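Local coordinates for iota-carrageenase (Alteromonas, PDB 3LMW), which hydrolyses the beta-1,4 linkages of iota-carrageenan, a sulfated galactan of red algal cell walls, within the chain and with inversion of anomeric configuration, at residues 123-128 and 151-156. Numbering follows the deposited sequence.
With NI (nickel (II) ion), chain E.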
loop_
_atom_site.group_PDB
_atom_site.type_symbol
_atom_site.label_atom_id
_atom_site.label_comp_id
_atom_site.label_asym_id
_atom_site.label_seq_id
_atom_site.Cartn_x
_atom_site.Cartn_y
_atom_site.Cartn_z
ATOM N N VAL A 123 17.155 -2.672 -3.030
ATOM C CA VAL A 123 16.992 -2.457 -1.581
ATOM C C VAL A 123 16.839 -3.839 -0.931
ATOM O O VAL A 123 15.987 -4.622 -1.324
ATOM C CB VAL A 123 15.802 -1.570 -1.309
ATOM C CG1 VAL A 123 15.589 -1.422 0.180
ATOM C CG2 VAL A 123 15.993 -0.195 -2.017
ATOM N N ASP A 124 17.684 -4.182 0.023
ATOM C CA ASP A 124 17.642 -5.565 0.585
ATOM C C ASP A 124 17.204 -5.567 2.035
ATOM O O ASP A 124 17.862 -4.937 2.853
ATOM C CB ASP A 124 19.022 -6.206 0.493
ATOM C CG ASP A 124 19.019 -7.684 0.841
ATOM O OD1 ASP A 124 17.951 -8.355 0.879
ATOM O OD2 ASP A 124 20.139 -8.189 1.105
ATOM N N PHE A 125 16.102 -6.241 2.351
ATOM C CA PHE A 125 15.638 -6.372 3.751
ATOM C C PHE A 125 15.841 -7.804 4.319
ATOM O O PHE A 125 15.508 -8.069 5.455
ATOM C CB PHE A 125 14.139 -5.990 3.911
ATOM C CG PHE A 125 13.813 -4.513 3.750
ATOM C CD1 PHE A 125 14.801 -3.523 3.792
ATOM C CD2 PHE A 125 12.478 -4.120 3.597
ATOM C CE1 PHE A 125 14.437 -2.129 3.655
ATOM C CE2 PHE A 125 12.095 -2.773 3.457
ATOM C CZ PHE A 125 13.072 -1.768 3.504
ATOM N N LYS A 126 16.411 -8.712 3.534
ATOM C CA LYS A 126 16.403 -10.144 3.875
ATOM C C LYS A 126 17.164 -10.495 5.123
ATOM O O LYS A 126 16.755 -11.403 5.851
ATOM C CB LYS A 126 16.927 -10.985 2.726
ATOM C CG LYS A 126 16.016 -10.961 1.497
ATOM C CD LYS A 126 16.364 -12.096 0.516
ATOM C CE LYS A 126 17.821 -12.042 0.027
ATOM N NZ LYS A 126 18.020 -10.794 -0.706
ATOM N N ASP A 127 18.258 -9.783 5.366
ATOM C CA ASP A 127 19.052 -9.983 6.583
ATOM C C ASP A 127 18.772 -8.962 7.729
ATOM O O ASP A 127 19.480 -8.926 8.730
ATOM C CB ASP A 127 20.551 -9.958 6.245
ATOM C CG ASP A 127 20.939 -8.755 5.408
ATOM O OD1 ASP A 127 20.025 -8.169 4.744
ATOM O OD2 ASP A 127 22.149 -8.403 5.397
ATOM N N SER A 128 17.766 -8.122 7.573
ATOM C CA SER A 128 17.475 -7.153 8.595
ATOM C C SER A 128 16.721 -7.795 9.752
ATOM O O SER A 128 15.936 -8.710 9.544
ATOM C CB SER A 128 16.637 -6.023 8.033
ATOM O OG SER A 128 16.474 -5.051 9.042
ATOM N N ILE A 151 12.903 -4.277 -4.557
ATOM C CA ILE A 151 12.894 -4.408 -3.092
ATOM C C ILE A 151 12.791 -5.883 -2.722
ATOM O O ILE A 151 11.787 -6.577 -3.025
ATOM C CB ILE A 151 11.739 -3.620 -2.433
ATOM C CG1 ILE A 151 11.880 -2.114 -2.742
ATOM C CG2 ILE A 151 11.680 -3.898 -0.907
ATOM C CD1 ILE A 151 10.533 -1.318 -2.588
ATOM N N ASP A 152 13.848 -6.365 -2.085
ATOM C CA ASP A 152 13.861 -7.705 -1.546
ATOM C C ASP A 152 13.351 -7.642 -0.117
ATOM O O ASP A 152 14.089 -7.288 0.804
ATOM C CB ASP A 152 15.268 -8.231 -1.587
ATOM C CG ASP A 152 15.479 -9.189 -2.697
ATOM O OD1 ASP A 152 14.571 -9.293 -3.579
ATOM O OD2 ASP A 152 16.549 -9.833 -2.685
ATOM N N ASP A 153 12.062 -7.907 0.054
ATOM C CA ASP A 153 11.433 -7.752 1.338
ATOM C C ASP A 153 11.554 -9.057 2.147
ATOM O O ASP A 153 11.968 -10.085 1.641
ATOM C CB ASP A 153 9.963 -7.388 1.115
ATOM C CG ASP A 153 9.285 -6.766 2.361
ATOM O OD1 ASP A 153 9.767 -6.918 3.512
ATOM O OD2 ASP A 153 8.238 -6.106 2.175
ATOM N N ASN A 154 11.161 -8.991 3.410
ATOM C CA ASN A 154 11.079 -10.139 4.294
ATOM C C ASN A 154 9.759 -10.080 5.061
ATOM O O ASN A 154 9.706 -10.243 6.274
ATOM C CB ASN A 154 12.251 -10.119 5.259
ATOM C CG ASN A 154 12.383 -11.411 6.033
ATOM O OD1 ASN A 154 11.857 -12.454 5.629
ATOM N ND2 ASN A 154 13.066 -11.341 7.171
ATOM N N LYS A 155 8.680 -9.804 4.336
ATOM C CA LYS A 155 7.348 -9.694 4.945
ATOM C C LYS A 155 7.373 -8.729 6.134
ATOM O O LYS A 155 6.837 -9.035 7.206
ATOM C CB LYS A 155 6.835 -11.076 5.390
ATOM C CG LYS A 155 6.592 -12.065 4.254
ATOM C CD LYS A 155 5.911 -13.279 4.772
ATOM C CE LYS A 155 5.460 -14.169 3.664
ATOM N NZ LYS A 155 6.620 -14.930 3.134
ATOM N N THR A 156 7.983 -7.568 5.930
ATOM C CA THR A 156 7.927 -6.524 6.922
ATOM C C THR A 156 6.573 -5.871 6.968
ATOM O O THR A 156 5.710 -6.076 6.071
ATOM C CB THR A 156 8.985 -5.443 6.681
ATOM O OG1 THR A 156 8.744 -4.787 5.430
ATOM C CG2 THR A 156 10.378 -6.055 6.718
HETATM NI NI NI E . 16.818 -11.159 -4.278
HETATM O O HOH W 1 18.935 -12.349 -4.058
#
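Strands of two successive rungs of the right-handed parallel beta-helix, ending in Val123-Asp124 and Ile151-Asp152, pair in register where they run out into loops, Phe125-Ser128 forming a type I turn, beside a bound nickel (II) ion. Asp152 N donates to Val123 O (2.9 Å), and Phe125 N to Asp152 O (2.7 Å). Lys126 NZ bridges Asp152 and Asp124, side by side on neighbouring strands, 2.6 Å from Asp152 OD2 and 2.9 Å from Asp124 OD1; bends at chi3 (-58°) and chi4 (-62°) fold its chain back to them. The ammonium meets Asp152 OD2 on the anti side, 25° out of the carboxylate plane, while that same oxygen binds nickel at 2.1 Å. Asp124 OD1 also closes an Asx turn with Lys126 N, the two nitrogens arriving from opposite faces of its carboxylate. An alanine in place of Asp124 would probably leave the Lys126 ammonium with Asp152 as its one carboxylate here, and Lys126 N without its Asx-turn acceptor. Asp153 OD1 lies at the Phe125 ring edge, 3.9 Å from CD2, and accepts from Thr156 N, an Asx motif. Tag histidines His470 and His472 also bind the nickel. Val123, Phe125 and Ile151 pack on Val135 of strand 133-138; strands 86-89 and 178-186 flank the pair as neighbouring rungs.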